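Local coordinates for protein ForH (Streptomyces kaniharaensis, PDB 6NKO) that is of unsettled function but probably belongs to formycin A biosynthesis, with a family relationship to the purine bienzyme AICARFT/IMPCHase, at residues Ala38-Arg42 with Leu43-Val47; Thr97-Asp100 with Leu101-Ala105; Ala150-Phe153 with Glu154-Ile157; Leu159-Pro162 with Asp163-Asp166. All coordinates share one frame; numbering follows the deposited sequence.

Contact 1: residues Ala38-Arg42 with Leu43-Val47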
loop_
_atom_site.group_PDB
_atom_site.type_symbol
_atom_site.label_atom_id
_atom_site.label_comp_id
_atom_site.label_asym_id
_atom_site.label_seq_id
_atom_site.Cartn_x
_atom_site.Cartn_y
_atom_site.Cartn_z
ATOM N N ALA A 38 -7.785 12.347 -3.737
ATOM C CA ALA A 38 -8.947 13.188 -4.006
ATOM C C ALA A 38 -9.868 12.540 -5.031
ATOM O O ALA A 38 -11.092 12.543 -4.864
ATOM C CB ALA A 38 -8.501 14.570 -4.481
ATOM N N GLY A 39 -9.296 11.968 -6.093
ATOM C CA GLY A 39 -10.117 11.328 -7.109
ATOM C C GLY A 39 -10.927 10.165 -6.564
ATOM O O GLY A 39 -12.064 9.937 -6.984
ATOM N N LEU A 40 -10.354 9.416 -5.618
ATOM C CA LEU A 40 -11.087 8.305 -5.023
ATOM C C LEU A 40 -12.169 8.806 -4.075
ATOM O O LEU A 40 -13.254 8.218 -3.997
ATOM C CB LEU A 40 -10.123 7.366 -4.298
ATOM C CG LEU A 40 -9.052 6.686 -5.156
ATOM C CD1 LEU A 40 -7.948 6.123 -4.277
ATOM C CD2 LEU A 40 -9.653 5.599 -6.036
ATOM N N LEU A 41 -11.898 9.895 -3.351
ATOM C CA LEU A 41 -12.881 10.421 -2.408
ATOM C C LEU A 41 -14.115 10.953 -3.129
ATOM O O LEU A 41 -15.242 10.772 -2.652
ATOM C CB LEU A 41 -12.248 11.509 -1.543
ATOM C CG LEU A 41 -11.260 11.022 -0.480
ATOM C CD1 LEU A 41 -10.459 12.186 0.082
ATOM C CD2 LEU A 41 -11.979 10.271 0.632
ATOM N N ARG A 42 -13.928 11.609 -4.278
ATOM C CA ARG A 42 -15.070 12.075 -5.059
ATOM C C ARG A 42 -15.893 10.922 -5.618
ATOM O O ARG A 42 -17.082 11.105 -5.901
ATOM C CB ARG A 42 -14.604 12.981 -6.204
ATOM C CG ARG A 42 -13.618 14.058 -5.787
ATOM C CD ARG A 42 -13.508 15.155 -6.835
ATOM N NE ARG A 42 -12.117 15.478 -7.145
ATOM C CZ ARG A 42 -11.449 14.983 -8.184
ATOM N NH1 ARG A 42 -12.043 14.141 -9.019
ATOM N NH2 ARG A 42 -10.186 15.331 -8.389
ATOM N N LEU A 43 -15.290 9.746 -5.784
ATOM C CA LEU A 43 -16.009 8.565 -6.242
ATOM C C LEU A 43 -16.727 7.836 -5.113
ATOM O O LEU A 43 -17.324 6.783 -5.359
ATOM C CB LEU A 43 -15.046 7.607 -6.946
ATOM C CG LEU A 43 -14.535 8.044 -8.318
ATOM C CD1 LEU A 43 -13.543 7.027 -8.867
ATOM C CD2 LEU A 43 -15.693 8.243 -9.284
ATOM N N GLY A 44 -16.687 8.366 -3.892
ATOM C CA GLY A 44 -17.326 7.737 -2.759
ATOM C C GLY A 44 -16.470 6.737 -2.014
ATOM O O GLY A 44 -16.930 6.183 -1.007
ATOM N N TRP A 45 -15.247 6.489 -2.476
ATOM C CA TRP A 45 -14.361 5.558 -1.793
ATOM C C TRP A 45 -14.020 6.067 -0.399
ATOM O O TRP A 45 -14.059 7.269 -0.120
ATOM C CB TRP A 45 -13.068 5.363 -2.587
ATOM C CG TRP A 45 -13.177 4.454 -3.769
ATOM C CD1 TRP A 45 -14.112 4.502 -4.761
ATOM C CD2 TRP A 45 -12.301 3.368 -4.094
ATOM N NE1 TRP A 45 -13.876 3.508 -5.680
ATOM C CE2 TRP A 45 -12.771 2.798 -5.293
ATOM C CE3 TRP A 45 -11.167 2.819 -3.485
ATOM C CZ2 TRP A 45 -12.147 1.704 -5.893
ATOM C CZ3 TRP A 45 -10.549 1.735 -4.084
ATOM C CH2 TRP A 45 -11.041 1.191 -5.276
ATOM N N ARG A 46 -13.683 5.135 0.484
ATOM C CA ARG A 46 -13.029 5.474 1.736
ATOM C C ARG A 46 -11.527 5.376 1.523
ATOM O O ARG A 46 -11.037 4.390 0.965
ATOM C CB ARG A 46 -13.480 4.546 2.863
ATOM C CG ARG A 46 -14.871 4.860 3.391
ATOM C CD ARG A 46 -15.257 3.910 4.505
ATOM N NE ARG A 46 -14.139 3.640 5.404
ATOM C CZ ARG A 46 -13.859 2.444 5.910
ATOM N NH1 ARG A 46 -14.616 1.399 5.603
ATOM N NH2 ARG A 46 -12.822 2.290 6.723
ATOM N N VAL A 47 -10.803 6.410 1.937
ATOM C CA VAL A 47 -9.367 6.499 1.717
ATOM C C VAL A 47 -8.688 6.566 3.076
ATOM O O VAL A 47 -8.931 7.497 3.853
ATOM C CB VAL A 47 -8.997 7.711 0.849
ATOM C CG1 VAL A 47 -7.484 7.844 0.731
ATOM C CG2 VAL A 47 -9.638 7.584 -0.527
#
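Leu40 lays a methyl on the indole of Trp45: Leu40 CD2 stands over one face of the six-membered ring, 4.1 Å from the Trp45 centroid and 17° off the normal, a CH-pi contact. Aliphatic contacts flank it. Leu40 CB meets Val47 CG2 at 3.8 Å, and the same methyl of Val47 also receives Leu41 CD2 at 3.7 Å, the side chains of Leu41 and Val47 crossing at about a right angle. With CG1 anti to its backbone N (chi1 175°), Val47 presents CG2 to both leucines. Behind these side chains the backbone closes as a Schellman motif. Gly44 has the positive phi that the motif needs at this position and sends its N to Leu41 O over 3.1 Å, arriving above the carbonyl plane, while Trp45 N reaches Leu40 O at 3.0 Å. Leu43 N adds two weak bonds, to Gly39 O and Leu40 O. With the indole of Trp45 cut back to an alanine, Leu40 CD2 would probably lose the ring it lies on, and the carbonyl O of Gly177, which accepts from the indole NE1, would be left without that donor. The turn links helix 33-42 to strand 46-49 within a beta-alpha-beta unit that starts at strand 22-26: Leu40 and Trp45 rest on Ala23 of that first strand, Val47 on its Leu25, Leu41 touches Glu63 in a loop, and Leu172 of helix 165-174 packs against Leu40, Leu43 and Trp45.

Contact 2: residues Thr97-Asp100 with Leu101-Ala105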
loop_
_atom_site.group_PDB
_atom_site.type_symbol
_atom_site.label_atom_id
_atom_site.label_comp_id
_atom_site.label_asym_id
_atom_site.label_seq_id
_atom_site.Cartn_x
_atom_site.Cartn_y
_atom_site.Cartn_z
ATOM N N THR A 97 -13.949 -17.391 -1.144
ATOM C CA THR A 97 -14.519 -18.647 -0.691
ATOM C C THR A 97 -15.637 -18.392 0.318
ATOM O O THR A 97 -15.736 -17.319 0.919
ATOM C CB THR A 97 -13.448 -19.530 -0.048
ATOM O OG1 THR A 97 -12.813 -18.812 1.016
ATOM C CG2 THR A 97 -12.401 -19.932 -1.074
ATOM N N GLU A 98 -16.491 -19.403 0.495
ATOM C CA GLU A 98 -17.529 -19.318 1.517
ATOM C C GLU A 98 -16.918 -19.155 2.903
ATOM O O GLU A 98 -17.421 -18.383 3.728
ATOM C CB GLU A 98 -18.420 -20.561 1.461
ATOM C CG GLU A 98 -19.313 -20.751 2.680
ATOM C CD GLU A 98 -20.094 -22.054 2.638
ATOM O OE1 GLU A 98 -20.762 -22.321 1.616
ATOM O OE2 GLU A 98 -20.041 -22.812 3.630
ATOM N N SER A 99 -15.816 -19.862 3.165
ATOM C CA SER A 99 -15.182 -19.808 4.478
ATOM C C SER A 99 -14.583 -18.433 4.756
ATOM O O SER A 99 -14.671 -17.931 5.884
ATOM C CB SER A 99 -14.111 -20.895 4.575
ATOM O OG SER A 99 -13.585 -20.989 5.887
ATOM N N ASP A 100 -13.969 -17.808 3.747
ATOM C CA ASP A 100 -13.376 -16.488 3.954
ATOM C C ASP A 100 -14.448 -15.411 4.054
ATOM O O ASP A 100 -14.342 -14.496 4.880
ATOM C CB ASP A 100 -12.395 -16.163 2.827
ATOM C CG ASP A 100 -11.073 -16.890 2.978
ATOM O OD1 ASP A 100 -10.960 -17.751 3.876
ATOM O OD2 ASP A 100 -10.144 -16.598 2.196
ATOM N N LEU A 101 -15.484 -15.496 3.214
ATOM C CA LEU A 101 -16.588 -14.547 3.308
ATOM C C LEU A 101 -17.255 -14.618 4.674
ATOM O O LEU A 101 -17.566 -13.583 5.277
ATOM C CB LEU A 101 -17.610 -14.814 2.202
ATOM C CG LEU A 101 -17.212 -14.471 0.766
ATOM C CD1 LEU A 101 -18.024 -15.301 -0.215
ATOM C CD2 LEU A 101 -17.392 -12.988 0.497
ATOM N N ARG A 102 -17.477 -15.833 5.180
ATOM C CA ARG A 102 -18.079 -15.989 6.500
ATOM C C ARG A 102 -17.221 -15.326 7.571
ATOM O O ARG A 102 -17.724 -14.560 8.399
ATOM C CB ARG A 102 -18.283 -17.473 6.811
ATOM C CG ARG A 102 -18.554 -17.769 8.280
ATOM C CD ARG A 102 -19.216 -19.125 8.464
ATOM N NE ARG A 102 -18.260 -20.220 8.325
ATOM C CZ ARG A 102 -18.284 -21.109 7.337
ATOM N NH1 ARG A 102 -19.217 -21.033 6.397
ATOM N NH2 ARG A 102 -17.376 -22.075 7.286
ATOM N N GLU A 103 -15.911 -15.590 7.551
ATOM C CA GLU A 103 -15.035 -15.069 8.595
ATOM C C GLU A 103 -14.862 -13.556 8.496
ATOM O O GLU A 103 -14.730 -12.885 9.526
ATOM C CB GLU A 103 -13.683 -15.780 8.540
ATOM C CG GLU A 103 -13.765 -17.240 8.973
ATOM C CD GLU A 103 -12.460 -17.989 8.788
ATOM O OE1 GLU A 103 -11.795 -17.786 7.752
ATOM O OE2 GLU A 103 -12.100 -18.784 9.680
ATOM N N MET A 104 -14.861 -13.001 7.281
ATOM C CA MET A 104 -14.873 -11.548 7.141
ATOM C C MET A 104 -16.130 -10.953 7.759
ATOM O O MET A 104 -16.079 -9.894 8.397
ATOM C CB MET A 104 -14.778 -11.152 5.668
ATOM C CG MET A 104 -13.406 -11.330 5.040
ATOM S SD MET A 104 -13.479 -11.145 3.246
ATOM C CE MET A 104 -13.058 -9.415 3.058
ATOM N N ALA A 105 -17.268 -11.625 7.580
ATOM C CA ALA A 105 -18.521 -11.136 8.145
ATOM C C ALA A 105 -18.543 -11.284 9.661
ATOM O O ALA A 105 -18.959 -10.361 10.371
ATOM C CB ALA A 105 -19.700 -11.877 7.514
#
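Thr97 O takes the N-H of Leu101 at 2.9 Å with a nearly straight N-H...O angle of 167°, opening the backbone bonding of the helix. The same oxygen is lined by the leucine side chain, Leu101 CG lying 3.2 Å from Thr97 O. At the N-cap, Thr97 also accepts with its hydroxyl: Thr97 OG1 receives Asp100 N at 3.1 Å, a capping bond that occupies an amide of the first turn. The hydroxyl is placed by a chi1 of 56°, which sets OG1 between the backbone N and the carbonyl carbon and turns it toward the amides of that turn. Residue by residue after the first bond, Arg102 N bonds to Glu98 O, Glu103 N to Ser99 O and Met104 N to Asp100 O, the usual i to i+4 succession. Outside the backbone, Glu98 and Arg102 form a salt bridge along one flank. The bond from Arg102 NH1 to Glu98 OE2 is long and weak at 3.4 Å; OE2 lies at the guanidinium edge, yet the carboxylate is turned 65° from the guanidinium plane. The arginine chain bends at chi3, which brings its head back over the first turn, one face toward Ser99 CA. Asp100 OD1 and Glu103 OE1, 4.0 Å apart, are like charges and probably repel mildly; the other oxygen, Asp100 OD2, accepts from Arg95 N, just before the cap. This surface contact starts helix 98-107, between helix 86-93 and strand 114-117; Met104 touches Ala94 and Arg111 in the adjoining loops, and Leu101 touches Glu96.

Contact 3: residues Ala150-Phe153 with Glu154-Ile157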
loop_
_atom_site.group_PDB
_atom_site.type_symbol
_atom_site.label_atom_id
_atom_site.label_comp_id
_atom_site.label_asym_id
_atom_site.label_seq_id
_atom_site.Cartn_x
_atom_site.Cartn_y
_atom_site.Cartn_z
ATOM N N ALA A 150 -0.868 -7.763 -4.737
ATOM C CA ALA A 150 -0.485 -8.294 -6.040
ATOM C C ALA A 150 -0.829 -9.774 -6.158
ATOM O O ALA A 150 -1.300 -10.226 -7.208
ATOM C CB ALA A 150 1.007 -8.063 -6.283
ATOM N N LYS A 151 -0.602 -10.546 -5.093
ATOM C CA LYS A 151 -0.975 -11.957 -5.119
ATOM C C LYS A 151 -2.481 -12.122 -5.278
ATOM O O LYS A 151 -2.946 -13.051 -5.947
ATOM C CB LYS A 151 -0.486 -12.653 -3.849
ATOM C CG LYS A 151 -0.923 -14.104 -3.735
ATOM C CD LYS A 151 -0.415 -14.744 -2.457
ATOM C CE LYS A 151 -1.074 -16.095 -2.226
ATOM N NZ LYS A 151 -0.245 -16.979 -1.358
ATOM N N ASN A 152 -3.257 -11.219 -4.681
ATOM C CA ASN A 152 -4.712 -11.264 -4.749
ATOM C C ASN A 152 -5.232 -10.178 -5.686
ATOM O O ASN A 152 -6.151 -9.433 -5.329
ATOM C CB ASN A 152 -5.300 -11.095 -3.346
ATOM C CG ASN A 152 -6.671 -11.726 -3.197
ATOM O OD1 ASN A 152 -7.055 -12.608 -3.966
ATOM N ND2 ASN A 152 -7.419 -11.274 -2.197
ATOM N N PHE A 153 -4.655 -10.081 -6.890
ATOM C CA PHE A 153 -4.923 -8.933 -7.754
ATOM C C PHE A 153 -6.337 -8.927 -8.322
ATOM O O PHE A 153 -6.802 -7.874 -8.771
ATOM C CB PHE A 153 -3.895 -8.861 -8.892
ATOM C CG PHE A 153 -3.929 -10.034 -9.841
ATOM C CD1 PHE A 153 -4.893 -10.119 -10.836
ATOM C CD2 PHE A 153 -2.974 -11.032 -9.759
ATOM C CE1 PHE A 153 -4.919 -11.191 -11.710
ATOM C CE2 PHE A 153 -2.994 -12.103 -10.635
ATOM C CZ PHE A 153 -3.968 -12.182 -11.610
ATOM N N GLU A 154 -7.027 -10.068 -8.330
ATOM C CA GLU A 154 -8.411 -10.080 -8.788
ATOM C C GLU A 154 -9.328 -9.283 -7.870
ATOM O O GLU A 154 -10.383 -8.821 -8.316
ATOM C CB GLU A 154 -8.923 -11.515 -8.906
ATOM C CG GLU A 154 -8.407 -12.267 -10.124
ATOM C CD GLU A 154 -8.393 -13.770 -9.914
ATOM O OE1 GLU A 154 -9.370 -14.439 -10.315
ATOM O OE2 GLU A 154 -7.407 -14.281 -9.342
ATOM N N HIS A 155 -8.945 -9.102 -6.606
ATOM C CA HIS A 155 -9.780 -8.413 -5.635
ATOM C C HIS A 155 -9.118 -7.201 -4.995
ATOM O O HIS A 155 -9.801 -6.453 -4.287
ATOM C CB HIS A 155 -10.221 -9.392 -4.534
ATOM C CG HIS A 155 -10.741 -10.692 -5.066
ATOM N ND1 HIS A 155 -11.723 -10.760 -6.030
ATOM C CD2 HIS A 155 -10.406 -11.973 -4.778
ATOM C CE1 HIS A 155 -11.975 -12.026 -6.310
ATOM N NE2 HIS A 155 -11.190 -12.782 -5.564
ATOM N N VAL A 156 -7.819 -6.987 -5.207
ATOM C CA VAL A 156 -7.119 -5.807 -4.709
ATOM C C VAL A 156 -6.264 -5.246 -5.835
ATOM O O VAL A 156 -5.550 -5.994 -6.510
ATOM C CB VAL A 156 -6.237 -6.116 -3.482
ATOM C CG1 VAL A 156 -5.925 -4.831 -2.728
ATOM C CG2 VAL A 156 -6.902 -7.133 -2.563
ATOM N N ILE A 157 -6.328 -3.935 -6.030
ATOM C CA ILE A 157 -5.521 -3.254 -7.036
ATOM C C ILE A 157 -4.169 -2.921 -6.407
ATOM O O ILE A 157 -4.135 -2.193 -5.402
ATOM C CB ILE A 157 -6.209 -1.989 -7.555
ATOM C CG1 ILE A 157 -7.540 -2.349 -8.219
ATOM C CG2 ILE A 157 -5.304 -1.263 -8.536
ATOM C CD1 ILE A 157 -8.578 -1.249 -8.143
#
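Glu154 folds its aliphatic part beside the Phe153 ring, Glu154 CG lying 4.0 Å from Phe153 CE1, with the ring and carboxylate planes 40° apart. Phe153 CG sits between its own backbone N and carbonyl carbon (chi1 63°), which brings Phe153 CD1 within 3.3 Å of Glu154 N. His155 comes next: His155 N donates to Asn152 O at 3.1 Å, from above the carbonyl plane, and the ring carbon His155 CD2 meets Asn152 OD1 at 3.5 Å, the amide and imidazole planes standing 80° apart. The amide end of Asn152 is itself positioned by ND2, which bonds to the carbonyls of Ile92 and Ala94. This is the turn after helix 141-151, where Asn152 leaves helical angles and the chain reverses into strand 157-159 of the parallel sheet. Val156 supplies a second donor to the same oxygen, Val156 N to Asn152 O at 3.0 Å, this one in the carbonyl plane, so two amides grip one acceptor. In addition, Phe153 CA makes a CA-H...O contact with Val156 O at 3.3 Å, while Phe153 O is taken by Arg187 of helix 184-212. Ile157, entering the strand, makes backbone hydrogen bonds with Asp113 and Val115.

Contact 4: residues Leu159-Pro162 with Asp163-Asp166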
loop_
_atom_site.group_PDB
_atom_site.type_symbol
_atom_site.label_atom_id
_atom_site.label_comp_id
_atom_site.label_asym_id
_atom_site.label_seq_id
_atom_site.Cartn_x
_atom_site.Cartn_y
_atom_site.Cartn_z
ATOM N N LEU A 159 -0.874 -0.866 -6.463
ATOM C CA LEU A 159 -0.234 0.284 -7.084
ATOM C C LEU A 159 1.049 0.632 -6.343
ATOM O O LEU A 159 1.080 0.617 -5.109
ATOM C CB LEU A 159 -1.166 1.495 -7.098
ATOM C CG LEU A 159 -2.279 1.473 -8.145
ATOM C CD1 LEU A 159 -3.403 2.432 -7.759
ATOM C CD2 LEU A 159 -1.745 1.793 -9.542
ATOM N N SER A 160 2.095 0.966 -7.100
ATOM C CA SER A 160 3.375 1.368 -6.526
ATOM C C SER A 160 3.941 2.569 -7.271
ATOM O O SER A 160 4.241 3.600 -6.661
ATOM C CB SER A 160 4.376 0.208 -6.563
ATOM O OG SER A 160 5.531 0.500 -5.787
ATOM N N ASP A 161 4.089 2.436 -8.582
ATOM C CA ASP A 161 4.649 3.495 -9.413
ATOM C C ASP A 161 3.663 4.648 -9.545
ATOM O O ASP A 161 2.550 4.446 -10.050
ATOM C CB ASP A 161 5.004 2.933 -10.791
ATOM C CG ASP A 161 5.804 3.909 -11.641
ATOM O OD1 ASP A 161 6.185 4.982 -11.134
ATOM O OD2 ASP A 161 6.059 3.591 -12.821
ATOM N N PRO A 162 4.020 5.865 -9.118
ATOM C CA PRO A 162 3.099 7.006 -9.269
ATOM C C PRO A 162 2.716 7.317 -10.712
ATOM O O PRO A 162 1.805 8.127 -10.925
ATOM C CB PRO A 162 3.877 8.171 -8.640
ATOM C CG PRO A 162 4.846 7.516 -7.701
ATOM C CD PRO A 162 5.226 6.216 -8.351
ATOM N N ASP A 163 3.372 6.711 -11.702
ATOM C CA ASP A 163 2.980 6.897 -13.093
ATOM C C ASP A 163 1.791 6.034 -13.492
ATOM O O ASP A 163 1.259 6.210 -14.593
ATOM C CB ASP A 163 4.164 6.604 -14.018
ATOM C CG ASP A 163 5.247 7.662 -13.932
ATOM O OD1 ASP A 163 4.911 8.839 -13.675
ATOM O OD2 ASP A 163 6.433 7.318 -14.116
ATOM N N ASP A 164 1.366 5.112 -12.630
ATOM C CA ASP A 164 0.199 4.279 -12.885
ATOM C C ASP A 164 -1.069 4.825 -12.242
ATOM O O ASP A 164 -2.146 4.262 -12.458
ATOM C CB ASP A 164 0.447 2.850 -12.382
ATOM C CG ASP A 164 1.610 2.175 -13.087
ATOM O OD1 ASP A 164 1.773 2.383 -14.306
ATOM O OD2 ASP A 164 2.359 1.430 -12.419
ATOM N N TYR A 165 -0.967 5.905 -11.462
ATOM C CA TYR A 165 -2.113 6.387 -10.695
ATOM C C TYR A 165 -3.235 6.853 -11.613
ATOM O O TYR A 165 -4.408 6.525 -11.396
ATOM C CB TYR A 165 -1.693 7.530 -9.766
ATOM C CG TYR A 165 -0.790 7.152 -8.611
ATOM C CD1 TYR A 165 -0.293 5.861 -8.471
ATOM C CD2 TYR A 165 -0.430 8.099 -7.659
ATOM C CE1 TYR A 165 0.535 5.525 -7.415
ATOM C CE2 TYR A 165 0.396 7.774 -6.602
ATOM C CZ TYR A 165 0.877 6.487 -6.485
ATOM O OH TYR A 165 1.702 6.163 -5.433
ATOM N N ASP A 166 -2.891 7.625 -12.647
ATOM C CA ASP A 166 -3.909 8.285 -13.459
ATOM C C ASP A 166 -4.759 7.276 -14.222
ATOM O O ASP A 166 -5.993 7.364 -14.218
ATOM C CB ASP A 166 -3.253 9.274 -14.421
ATOM C CG ASP A 166 -4.219 10.341 -14.905
ATOM O OD1 ASP A 166 -5.073 10.781 -14.106
ATOM O OD2 ASP A 166 -4.128 10.735 -16.086
HETATM O O HOH W 1 2.437 0.487 -9.752
HETATM O O HOH W 2 0.162 8.989 -12.771
#
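Tyr165 lays one ring face on the backbone of Pro162: Pro162 CA stands 3.5 Å from the Tyr165 centroid and 12° off the normal, a close CH-pi contact. The two side chains run side by side, pointing the same way, and Pro162 CB approaches Tyr165 CE2 at 4.1 Å. Leu159 CB lies obliquely to the ring, 4.4 Å from Tyr165 CE1. With an alanine at Tyr165 the ring over Pro162 CA is gone, which would probably open a gap between the proline, Leu159 and helix 33-42. The turn beneath is fixed by Asp161, where Asp161 O receives Asp164 N at 2.9 Å from above the carbonyl plane. The Asp161 side chain, CG anti to the backbone N (chi1 -170°), takes Asp163 N on OD1 in a long, weak bond. Three carboxylates thus crowd the turn, Asp161 OD2 and Asp164 OD2 coming within 4.3 Å, and Lys193 of helix 184-212 forms salt bridges to both, which probably offsets their repulsion; Asp163 pairs with Arg31. A water accepts from Ser160 N and donates to Asp164 OD2, tying the loop to the turn. The loop joins strand 157-159, hydrogen-bonded to Val115 and Asn117, to helix 165-174; Leu159 packs on Leu190 of helix 184-212, while Tyr165 reaches Cys116 of strand 114-117 and Ile33 and Leu36 of helix 33-42.

Contact 4 is buried and contact 1 partly so, whereas contacts 2 and 3 lie at the surface. Contacts 1, 3 and 4 all sit where helices meet strands of the one parallel sheet: contact 1 and contact 3 are turns out of a helix into a strand, contact 4 the passage from a strand into a helix, and the last two adjoin in sequence. Contact 2 lies farther out, its centre about 23 Å from the centre of the chain, and stays at one helix. The chemistry follows: methyl-to-indole packing in contact 1, a weak salt bridge and a helix cap in contact 2, a doubly gripped carbonyl in contact 3, and proline-tyrosine packing beside clustered carboxylates in contact 4.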